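Local coordinates for protein ricin B-like lectin (Macrolepiota procera, PDB 4IZX) that binds galactose-containing glycans such as lactose through a site on its ricin B-like beta-trefoil fold, at residues A[10-15]-A[42-47]; A[20-25]-A[32-37]; A[72-77]-A[122-127]. All coordinates share one frame; numbering follows the deposited sequence.

Contact 1. Residues A[10-15]-A[42-47]; sequences YKITNV and QQWTFN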
loop_
_atom_site.group_PDB
_atom_site.type_symbol
_atom_site.label_atom_id
_atom_site.label_comp_id
_atom_site.label_asym_id
_atom_site.label_seq_id
_atom_site.Cartn_x
_atom_site.Cartn_y
_atom_site.Cartn_z
ATOM N N TYR A 10 -6.189 -9.144 0.542
ATOM C CA TYR A 10 -4.813 -9.423 0.877
ATOM C C TYR A 10 -4.306 -8.522 1.991
ATOM O O TYR A 10 -4.830 -7.407 2.193
ATOM C CB TYR A 10 -3.906 -9.227 -0.350
ATOM C CG TYR A 10 -4.305 -10.110 -1.507
ATOM C CD1 TYR A 10 -3.940 -11.456 -1.536
ATOM C CD2 TYR A 10 -5.082 -9.660 -2.548
ATOM C CE1 TYR A 10 -4.331 -12.295 -2.589
ATOM C CE2 TYR A 10 -5.476 -10.474 -3.589
ATOM C CZ TYR A 10 -5.122 -11.799 -3.584
ATOM O OH TYR A 10 -5.513 -12.584 -4.649
ATOM N N LYS A 11 -3.248 -8.961 2.676
ATOM C CA LYS A 11 -2.411 -8.104 3.485
ATOM C C LYS A 11 -1.174 -7.743 2.672
ATOM O O LYS A 11 -0.717 -8.510 1.833
ATOM C CB LYS A 11 -2.051 -8.743 4.813
ATOM C CG LYS A 11 -1.256 -10.030 4.712
ATOM C CD LYS A 11 -0.870 -10.525 6.106
ATOM C CE LYS A 11 -0.389 -11.945 6.206
ATOM N NZ LYS A 11 0.780 -12.245 5.437
ATOM N N ILE A 12 -0.631 -6.569 2.951
ATOM C CA ILE A 12 0.448 -5.993 2.164
ATOM C C ILE A 12 1.588 -5.673 3.137
ATOM O O ILE A 12 1.455 -4.794 3.995
ATOM C CB ILE A 12 0.013 -4.758 1.382
ATOM C CG1 ILE A 12 -1.214 -5.046 0.521
ATOM C CG2 ILE A 12 1.169 -4.287 0.540
ATOM C CD1 ILE A 12 -1.843 -3.860 -0.097
ATOM N N THR A 13 2.683 -6.439 3.070
ATOM C CA THR A 13 3.731 -6.441 4.086
ATOM C C THR A 13 4.981 -5.771 3.517
ATOM O O THR A 13 5.439 -6.102 2.437
ATOM C CB THR A 13 4.085 -7.854 4.536
ATOM O OG1 THR A 13 2.895 -8.509 4.978
ATOM C CG2 THR A 13 5.062 -7.833 5.680
ATOM N N ASN A 14 5.582 -4.845 4.265
ATOM C CA ASN A 14 6.813 -4.202 3.813
ATOM C C ASN A 14 7.972 -5.179 3.897
ATOM O O ASN A 14 8.202 -5.780 4.953
ATOM C CB ASN A 14 7.092 -2.989 4.669
ATOM C CG ASN A 14 8.158 -2.098 4.068
ATOM O OD1 ASN A 14 9.338 -2.194 4.415
ATOM N ND2 ASN A 14 7.737 -1.274 3.105
ATOM N N VAL A 15 8.742 -5.302 2.826
ATOM C CA VAL A 15 9.861 -6.254 2.810
ATOM C C VAL A 15 10.936 -5.869 3.807
ATOM O O VAL A 15 11.540 -6.745 4.436
ATOM C CB VAL A 15 10.427 -6.364 1.389
ATOM C CG1 VAL A 15 11.761 -7.106 1.343
ATOM C CG2 VAL A 15 9.440 -7.086 0.473
ATOM N N GLN A 42 -6.334 -3.946 8.178
ATOM C CA GLN A 42 -5.057 -4.384 7.646
ATOM C C GLN A 42 -5.272 -5.289 6.422
ATOM O O GLN A 42 -4.336 -5.960 5.988
ATOM C CB GLN A 42 -4.276 -5.090 8.707
ATOM C CG GLN A 42 -4.129 -4.291 9.986
ATOM C CD GLN A 42 -3.226 -4.963 10.984
ATOM O OE1 GLN A 42 -3.383 -6.146 11.274
ATOM N NE2 GLN A 42 -2.293 -4.220 11.539
ATOM N N GLN A 43 -6.491 -5.306 5.871
ATOM C CA GLN A 43 -6.876 -6.119 4.759
ATOM C C GLN A 43 -7.448 -5.249 3.668
ATOM O O GLN A 43 -8.241 -4.345 3.931
ATOM C CB GLN A 43 -7.867 -7.203 5.214
ATOM C CG GLN A 43 -7.285 -8.126 6.268
ATOM C CD GLN A 43 -8.214 -9.211 6.743
ATOM O OE1 GLN A 43 -8.226 -9.583 7.942
ATOM N NE2 GLN A 43 -8.940 -9.777 5.827
ATOM N N TRP A 44 -7.114 -5.574 2.421
ATOM C CA TRP A 44 -7.378 -4.738 1.257
ATOM C C TRP A 44 -7.923 -5.602 0.144
ATOM O O TRP A 44 -7.275 -6.570 -0.281
ATOM C CB TRP A 44 -6.081 -4.030 0.822
ATOM C CG TRP A 44 -5.550 -3.153 1.914
ATOM C CD1 TRP A 44 -4.611 -3.497 2.839
ATOM C CD2 TRP A 44 -5.991 -1.821 2.241
ATOM N NE1 TRP A 44 -4.443 -2.475 3.733
ATOM C CE2 TRP A 44 -5.277 -1.432 3.395
ATOM C CE3 TRP A 44 -6.935 -0.949 1.712
ATOM C CZ2 TRP A 44 -5.474 -0.195 4.000
ATOM C CZ3 TRP A 44 -7.113 0.286 2.298
ATOM C CH2 TRP A 44 -6.404 0.642 3.434
ATOM N N THR A 45 -9.136 -5.288 -0.304
ATOM C CA THR A 45 -9.813 -6.024 -1.347
ATOM C C THR A 45 -9.438 -5.388 -2.675
ATOM O O THR A 45 -9.654 -4.204 -2.926
ATOM C CB THR A 45 -11.337 -6.045 -1.137
ATOM O OG1 THR A 45 -11.672 -6.464 0.164
ATOM C CG2 THR A 45 -12.023 -6.806 -2.218
ATOM N N PHE A 46 -8.760 -6.179 -3.519
ATOM C CA PHE A 46 -8.264 -5.719 -4.778
ATOM C C PHE A 46 -9.354 -5.818 -5.841
ATOM O O PHE A 46 -10.072 -6.815 -5.910
ATOM C CB PHE A 46 -7.066 -6.567 -5.215
ATOM C CG PHE A 46 -5.762 -6.256 -4.537
ATOM C CD1 PHE A 46 -5.649 -6.110 -3.154
ATOM C CD2 PHE A 46 -4.614 -6.141 -5.294
ATOM C CE1 PHE A 46 -4.427 -5.830 -2.554
ATOM C CE2 PHE A 46 -3.389 -5.895 -4.689
ATOM C CZ PHE A 46 -3.305 -5.702 -3.314
ATOM N N ASN A 47 -9.387 -4.845 -6.745
ATOM C CA ASN A 47 -10.237 -4.866 -7.925
ATOM C C ASN A 47 -9.402 -4.444 -9.124
ATOM O O ASN A 47 -8.740 -3.400 -9.077
ATOM C CB ASN A 47 -11.463 -3.946 -7.803
ATOM C CG ASN A 47 -12.408 -4.059 -8.979
ATOM O OD1 ASN A 47 -12.755 -5.158 -9.374
ATOM N ND2 ASN A 47 -12.823 -2.928 -9.533
HETATM O O HOH W 1 -2.064 -4.943 4.845
#
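The carbonyl oxygen of Tyr10 is held by one hydrogen bond, from Trp44 N, and by one weaker CA-H...O contact, from Gln43 CA. The bond from Trp44 N to Tyr10 O is 2.9 Å, and the donor lies in the plane of the carbonyl. Gln43 CA is 3.5 Å from Tyr10 O. The return bond, Tyr10 N to Trp44 O, is also 2.9 Å, but its donor sits above the carbonyl plane. Tyr10 and Trp44 are therefore an antiparallel hydrogen-bonded pair. The two strand segments run at 104° to each other, and this is their single bridge. Farther along, a water continues the link. It accepts from Ile12 N at 2.9 Å and donates to Gln42 O.

Tyr10 and Phe46 form a T-shaped pair. The Tyr10 edge comes over one Phe46 face, near its rim, with Tyr10 CD2 3.6 Å from Phe46 CD1. The ring planes stand 81° apart. Tyr10 CG is anti to the carbonyl carbon (chi1 -59°), which brings CD2 to that face. Ile12 CD1 lies between two aromatic residues. It meets the Phe46 edge, 4.0 Å from Phe46 CZ, and lies 4.1 Å from Trp44 CD1.

Polar ends find partners elsewhere: Tyr10 OH at Ser5 N, Trp44 NE1 at Ile21 O. Gln42 NE2 bonds Asp22 OD2 and Pro35 O, while Gln42 OE1 takes His37 N, so Gln42 braces two galactose-binding residues. Strand 9-14 lies between strands 44-48 and 135-138 in a four-stranded antiparallel sheet, part of the beta-trefoil.

Contact 2. Residues A[20-25]-A[32-37]; sequences VIDLSG and IGYPYH. With GAL (beta-D-galactopyranose), chain B; BGC (beta-D-glucopyranose), chain C.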
loop_
_atom_site.group_PDB
_atom_site.type_symbol
_atom_site.label_atom_id
_atom_site.label_comp_id
_atom_site.label_asym_id
_atom_site.label_seq_id
_atom_site.Cartn_x
_atom_site.Cartn_y
_atom_site.Cartn_z
ATOM N N VAL A 20 2.738 -4.079 8.163
ATOM C CA VAL A 20 1.774 -4.104 7.077
ATOM C C VAL A 20 1.111 -2.756 6.879
ATOM O O VAL A 20 1.080 -1.905 7.790
ATOM C CB VAL A 20 0.708 -5.192 7.269
ATOM C CG1 VAL A 20 1.338 -6.556 7.433
ATOM C CG2 VAL A 20 -0.236 -4.872 8.412
ATOM N N ILE A 21 0.521 -2.572 5.701
ATOM C CA ILE A 21 -0.271 -1.393 5.390
ATOM C C ILE A 21 -1.576 -1.446 6.170
ATOM O O ILE A 21 -2.384 -2.385 5.993
ATOM C CB ILE A 21 -0.523 -1.260 3.877
ATOM C CG1 ILE A 21 0.809 -1.202 3.123
ATOM C CG2 ILE A 21 -1.435 -0.101 3.582
ATOM C CD1 ILE A 21 0.681 -0.880 1.649
ATOM N N ASP A 22 -1.798 -0.433 6.995
ATOM C CA ASP A 22 -2.849 -0.411 8.009
ATOM C C ASP A 22 -3.573 0.931 7.913
ATOM O O ASP A 22 -2.968 1.991 7.854
ATOM C CB ASP A 22 -2.127 -0.663 9.349
ATOM C CG ASP A 22 -2.977 -0.519 10.613
ATOM O OD1 ASP A 22 -3.653 0.529 10.747
ATOM O OD2 ASP A 22 -2.871 -1.433 11.485
ATOM N N LEU A 23 -4.905 0.860 7.864
ATOM C CA LEU A 23 -5.758 2.022 7.947
ATOM C C LEU A 23 -5.905 2.368 9.418
ATOM O O LEU A 23 -6.540 1.656 10.197
ATOM C CB LEU A 23 -7.105 1.766 7.313
ATOM C CG LEU A 23 -8.113 2.905 7.416
ATOM C CD1 LEU A 23 -7.563 4.194 6.860
ATOM C CD2 LEU A 23 -9.396 2.551 6.715
ATOM N N SER A 24 -5.266 3.451 9.847
ATOM C CA SER A 24 -5.150 3.790 11.263
ATOM C C SER A 24 -6.484 3.759 11.978
ATOM O O SER A 24 -7.441 4.449 11.580
ATOM C CB SER A 24 -4.577 5.199 11.396
ATOM O OG SER A 24 -4.556 5.553 12.758
ATOM N N GLY A 25 -6.519 3.066 13.103
ATOM C CA GLY A 25 -7.712 3.087 13.932
ATOM C C GLY A 25 -7.872 4.364 14.732
ATOM O O GLY A 25 -8.941 4.607 15.289
ATOM N N ILE A 32 -0.666 3.759 7.600
ATOM C CA ILE A 32 0.519 3.585 8.399
ATOM C C ILE A 32 1.059 2.169 8.256
ATOM O O ILE A 32 0.345 1.247 7.832
ATOM C CB ILE A 32 0.213 3.879 9.892
ATOM C CG1 ILE A 32 -0.883 2.928 10.415
ATOM C CG2 ILE A 32 -0.185 5.335 10.081
ATOM C CD1 ILE A 32 -1.152 3.018 11.912
ATOM N N GLY A 33 2.301 1.975 8.664
ATOM C CA GLY A 33 2.833 0.645 8.898
ATOM C C GLY A 33 2.557 0.197 10.304
ATOM O O GLY A 33 2.780 0.963 11.249
ATOM N N TYR A 34 2.112 -1.050 10.495
ATOM C CA TYR A 34 1.749 -1.527 11.805
ATOM C C TYR A 34 1.940 -3.019 11.860
ATOM O O TYR A 34 1.724 -3.712 10.856
ATOM C CB TYR A 34 0.277 -1.156 12.102
ATOM C CG TYR A 34 -0.090 -1.075 13.581
ATOM C CD1 TYR A 34 0.109 0.102 14.303
ATOM C CD2 TYR A 34 -0.686 -2.130 14.216
ATOM C CE1 TYR A 34 -0.306 0.225 15.612
ATOM C CE2 TYR A 34 -1.082 -2.048 15.530
ATOM C CZ TYR A 34 -0.884 -0.860 16.233
ATOM O OH TYR A 34 -1.375 -0.748 17.523
ATOM N N PRO A 35 2.291 -3.585 13.026
ATOM C CA PRO A 35 2.366 -5.056 13.118
ATOM C C PRO A 35 1.027 -5.711 12.770
ATOM O O PRO A 35 -0.019 -5.235 13.164
ATOM C CB PRO A 35 2.788 -5.295 14.568
ATOM C CG PRO A 35 3.582 -4.059 14.921
ATOM C CD PRO A 35 2.805 -2.931 14.244
ATOM N N TYR A 36 1.080 -6.836 12.057
ATOM C CA TYR A 36 -0.125 -7.516 11.625
ATOM C C TYR A 36 -0.807 -8.244 12.761
ATOM O O TYR A 36 -0.221 -9.140 13.380
ATOM C CB TYR A 36 0.205 -8.534 10.516
ATOM C CG TYR A 36 -1.011 -9.156 9.894
ATOM C CD1 TYR A 36 -1.942 -8.366 9.252
ATOM C CD2 TYR A 36 -1.220 -10.541 9.937
ATOM C CE1 TYR A 36 -3.057 -8.934 8.656
ATOM C CE2 TYR A 36 -2.330 -11.096 9.357
ATOM C CZ TYR A 36 -3.258 -10.297 8.719
ATOM O OH TYR A 36 -4.403 -10.781 8.098
ATOM N N HIS A 37 -2.081 -7.947 12.969
ATOM C CA HIS A 37 -2.903 -8.618 13.960
ATOM C C HIS A 37 -4.179 -9.192 13.337
ATOM O O HIS A 37 -5.068 -9.552 14.068
ATOM C CB HIS A 37 -3.222 -7.705 15.151
ATOM C CG HIS A 37 -3.835 -6.410 14.768
ATOM N ND1 HIS A 37 -5.172 -6.283 14.518
ATOM C CD2 HIS A 37 -3.318 -5.174 14.702
ATOM C CE1 HIS A 37 -5.417 -5.026 14.201
ATOM N NE2 HIS A 37 -4.311 -4.329 14.299
HETATM C C1 GAL B . -5.600 0.603 16.311
HETATM C C2 GAL B . -5.665 -0.462 15.261
HETATM C C3 GAL B . -4.275 -0.709 14.677
HETATM C C4 GAL B . -3.643 0.617 14.236
HETATM C C5 GAL B . -3.669 1.573 15.407
HETATM C C6 GAL B . -3.054 2.933 15.083
HETATM O O2 GAL B . -6.133 -1.662 15.845
HETATM O O3 GAL B . -4.405 -1.623 13.588
HETATM O O4 GAL B . -4.394 1.191 13.146
HETATM O O5 GAL B . -5.012 1.807 15.825
HETATM O O6 GAL B . -3.054 3.757 16.265
HETATM C C2 BGC C . -7.783 3.544 19.206
HETATM C C3 BGC C . -7.071 2.969 17.965
HETATM C C4 BGC C . -7.085 1.456 17.974
HETATM C C5 BGC C . -8.412 0.888 18.501
HETATM C C6 BGC C . -8.209 -0.536 18.989
HETATM C C1 BGC C . -9.195 2.999 19.254
HETATM O O1 BGC C . -9.985 3.704 20.230
HETATM O O2 BGC C . -7.704 4.955 19.053
HETATM O O3 BGC C . -5.724 3.484 17.879
HETATM O O4 BGC C . -6.914 0.963 16.640
HETATM O O5 BGC C . -8.920 1.651 19.588
HETATM O O6 BGC C . -7.113 -0.557 19.913
#
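One face of the Tyr34 ring carries the galactose, with GAL C4 3.5 Å above the ring plane and over its centre. His37 meets the same sugar with its edge: NE2 donates in the ring plane to GAL O3 at 2.8 Å. The Asp22 carboxylate lies beside Tyr34, pointing the same way, the two planes 48° apart. Asp22 OD2 comes within 3.2 Å of Tyr34 CB. Asp22 CG is anti to the backbone N (chi1 173°), which carries the carboxylate to the sugar, where each oxygen meets one hydroxyl. The edge of the Tyr36 ring meets Val20 CG2.

Asp22 OD1 accepts from GAL O4 at 2.6 Å, and Asp22 OD2 accepts from GAL O3 at the same distance. Gly25 N donates to GAL O4 at 2.8 Å and only weakly to GAL O5. Ile32 CD1 touches GAL C6 at 3.7 Å. Gly25 has no side chain, and its CA lies 3.5 Å from BGC O4.

The backbones hold these groups together as a beta hairpin. Val20 with Tyr34 and Asp22 with Ile32 are antiparallel hydrogen-bonded pairs. Asn41 ND2 also bonds the galactose.

Asp22 accepts from two hydroxyls and the Gln42 amide, consistent with an ionised carboxylate. The axial O4 and equatorial O3 are thus read together while the sugar's apolar face rests on Tyr34, consistent with recognition of galactose through these two hydroxyls.

Contact 3. Residues A[72-77]-A[122-127]; sequences DGTRLV and VQLWWT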
loop_
_atom_site.group_PDB
_atom_site.type_symbol
_atom_site.label_atom_id
_atom_site.label_comp_id
_atom_site.label_asym_id
_atom_site.label_seq_id
_atom_site.Cartn_x
_atom_site.Cartn_y
_atom_site.Cartn_z
ATOM N N ASP A 72 7.334 13.549 -3.691
ATOM C CA ASP A 72 8.067 12.938 -2.624
ATOM C C ASP A 72 7.491 13.367 -1.292
ATOM O O ASP A 72 7.419 14.555 -0.989
ATOM C CB ASP A 72 9.551 13.308 -2.697
ATOM C CG ASP A 72 10.291 12.660 -3.832
ATOM O OD1 ASP A 72 9.891 11.625 -4.369
ATOM O OD2 ASP A 72 11.394 13.208 -4.146
ATOM N N GLY A 73 7.023 12.391 -0.523
ATOM C CA GLY A 73 6.419 12.656 0.747
ATOM C C GLY A 73 4.929 12.794 0.815
ATOM O O GLY A 73 4.381 12.877 1.884
ATOM N N THR A 74 4.237 12.706 -0.304
ATOM C CA THR A 74 2.770 12.715 -0.301
ATOM C C THR A 74 2.277 11.585 0.576
ATOM O O THR A 74 2.706 10.440 0.440
ATOM C CB THR A 74 2.226 12.506 -1.724
ATOM O OG1 THR A 74 2.621 13.583 -2.524
ATOM C CG2 THR A 74 0.725 12.386 -1.780
ATOM N N ARG A 75 1.356 11.895 1.484
ATOM C CA ARG A 75 0.800 10.893 2.394
ATOM C C ARG A 75 -0.240 10.009 1.708
ATOM O O ARG A 75 -1.063 10.507 0.939
ATOM C CB ARG A 75 0.122 11.579 3.589
ATOM C CG ARG A 75 1.043 12.323 4.544
ATOM C CD ARG A 75 0.391 12.474 5.929
ATOM N NE ARG A 75 -0.977 12.977 5.845
ATOM C CZ ARG A 75 -1.981 12.540 6.600
ATOM N NH1 ARG A 75 -1.771 11.588 7.499
ATOM N NH2 ARG A 75 -3.194 13.055 6.457
ATOM N N LEU A 76 -0.229 8.709 1.999
ATOM C CA LEU A 76 -1.372 7.871 1.645
ATOM C C LEU A 76 -2.462 8.064 2.694
ATOM O O LEU A 76 -2.210 8.140 3.904
ATOM C CB LEU A 76 -0.969 6.406 1.559
ATOM C CG LEU A 76 -0.474 5.970 0.191
ATOM C CD1 LEU A 76 0.862 6.564 -0.158
ATOM C CD2 LEU A 76 -0.535 4.472 0.053
ATOM N N VAL A 77 -3.695 8.128 2.213
ATOM C CA VAL A 77 -4.889 8.289 3.031
ATOM C C VAL A 77 -6.035 7.475 2.425
ATOM O O VAL A 77 -6.067 7.186 1.233
ATOM C CB VAL A 77 -5.309 9.771 3.143
ATOM C CG1 VAL A 77 -4.303 10.588 3.947
ATOM C CG2 VAL A 77 -5.605 10.385 1.783
ATOM N N VAL A 122 2.885 5.671 5.635
ATOM C CA VAL A 122 3.163 5.243 4.282
ATOM C C VAL A 122 2.961 6.457 3.356
ATOM O O VAL A 122 1.959 7.171 3.471
ATOM C CB VAL A 122 2.256 4.081 3.840
ATOM C CG1 VAL A 122 2.596 3.617 2.424
ATOM C CG2 VAL A 122 2.340 2.932 4.827
ATOM N N GLN A 123 3.935 6.686 2.472
ATOM C CA GLN A 123 4.024 7.845 1.633
ATOM C C GLN A 123 4.316 7.447 0.187
ATOM O O GLN A 123 4.619 6.278 -0.092
ATOM C CB GLN A 123 5.054 8.839 2.153
ATOM C CG GLN A 123 6.456 8.300 1.991
ATOM C CD GLN A 123 7.550 9.120 2.641
ATOM O OE1 GLN A 123 7.330 10.267 3.058
ATOM N NE2 GLN A 123 8.761 8.564 2.668
ATOM N N LEU A 124 4.288 8.410 -0.719
ATOM C CA LEU A 124 4.895 8.277 -2.027
ATOM C C LEU A 124 6.339 8.739 -1.998
ATOM O O LEU A 124 6.689 9.680 -1.288
ATOM C CB LEU A 124 4.183 9.100 -3.097
ATOM C CG LEU A 124 2.718 8.727 -3.327
ATOM C CD1 LEU A 124 2.128 9.657 -4.381
ATOM C CD2 LEU A 124 2.548 7.278 -3.693
ATOM N N TRP A 125 7.165 8.122 -2.825
ATOM C CA TRP A 125 8.506 8.623 -3.085
ATOM C C TRP A 125 8.927 8.149 -4.457
ATOM O O TRP A 125 8.497 7.072 -4.931
ATOM C CB TRP A 125 9.504 8.141 -2.028
ATOM C CG TRP A 125 10.752 8.996 -1.928
ATOM C CD1 TRP A 125 11.897 8.896 -2.663
ATOM C CD2 TRP A 125 10.905 10.138 -1.086
ATOM N NE1 TRP A 125 12.745 9.917 -2.339
ATOM C CE2 TRP A 125 12.158 10.708 -1.392
ATOM C CE3 TRP A 125 10.108 10.722 -0.106
ATOM C CZ2 TRP A 125 12.647 11.821 -0.729
ATOM C CZ3 TRP A 125 10.604 11.847 0.563
ATOM C CH2 TRP A 125 11.859 12.387 0.236
ATOM N N TRP A 126 9.803 8.913 -5.112
ATOM C CA TRP A 126 10.437 8.499 -6.334
ATOM C C TRP A 126 11.013 7.090 -6.211
ATOM O O TRP A 126 11.619 6.759 -5.203
ATOM C CB TRP A 126 11.615 9.478 -6.618
ATOM C CG TRP A 126 12.202 9.383 -7.955
ATOM C CD1 TRP A 126 13.303 8.694 -8.350
ATOM C CD2 TRP A 126 11.775 10.139 -9.054
ATOM N NE1 TRP A 126 13.562 8.952 -9.686
ATOM C CE2 TRP A 126 12.586 9.802 -10.146
ATOM C CE3 TRP A 126 10.737 11.040 -9.230
ATOM C CZ2 TRP A 126 12.439 10.411 -11.385
ATOM C CZ3 TRP A 126 10.550 11.589 -10.465
ATOM C CH2 TRP A 126 11.385 11.266 -11.532
ATOM N N THR A 127 10.852 6.296 -7.243
ATOM C CA THR A 127 11.234 4.919 -7.186
ATOM C C THR A 127 12.763 4.726 -7.209
ATOM O O THR A 127 13.464 5.319 -8.031
ATOM C CB THR A 127 10.554 4.120 -8.301
ATOM O OG1 THR A 127 10.652 2.728 -8.046
ATOM C CG2 THR A 127 11.096 4.395 -9.675
HETATM O O HOH W 2 5.107 11.607 4.232
#
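The Asp72 carboxylate lies flat over the Trp125 indole, the two planes 5° apart. Asp72 CB sits over the face of the six-membered ring, 3.6 Å from the centroid, in a CH-pi contact. Trp125 CG is anti to the backbone N (chi1 -159°), and this swings the ring under Asp72. Asp72 OD1 also accepts from Trp126 N at 2.8 Å, met nearly along its C-O axis, so the carboxylate is fixed at one oxygen.

Backbone bonds hold the rest. Gly73 N donates to Leu124 O at 2.8 Å. Leu124 N returns a bond to Thr74 O, also 2.8 Å. Leu76 N reaches Val122 O at 3.1 Å. At Gly73 phi is 94°; a CB there would collide with Asp72 O, so the backbone requires glycine. A water joins Gly73 O to Gln123 OE1, donating to both. Deeper in, Thr74 CB packs alongside Leu124 CD1 at 3.9 Å, and Leu76 CD1 and CD2 rest against Leu124 CD2 and Val122 CG1 at 4.0 Å each.

Two of these residues are positioned from outside. Gln123 NE2 bonds Asp109 OD1, and Thr74 OG1 bonds the carbonyls of Thr69 and Ala71. A salt bridge from Arg75 NE ties segment 72-77 to Glu67. Strand 120-126 lies between strands 31-34 and 106-110 in its sheet, and segment 72-77 leads from the loop beside it into strand 76-79, which pairs with strand 63-66.

How the contacts relate
Contacts 1 and 2 are both buried. Contact 1 is mainly aromatic and aliphatic. Contact 2 opens at one end onto lactose, so its chemistry turns polar. Contact 3 is partly buried, with leucines inside and a tryptophan face under a carboxylate outside. Contact 2 is nested in the chain between the segments of contact 1, and the two touch through Gln42 and through the packing of Ile12 on Val20. Val122 of contact 3 packs on Ile32 and Gly33 of contact 2; their strands, 120-126 and 31-34, are neighbours in one sheet. Contacts 1 and 3 do not touch. Their centres are about 17 Å apart, on opposite sides of the chain's centre.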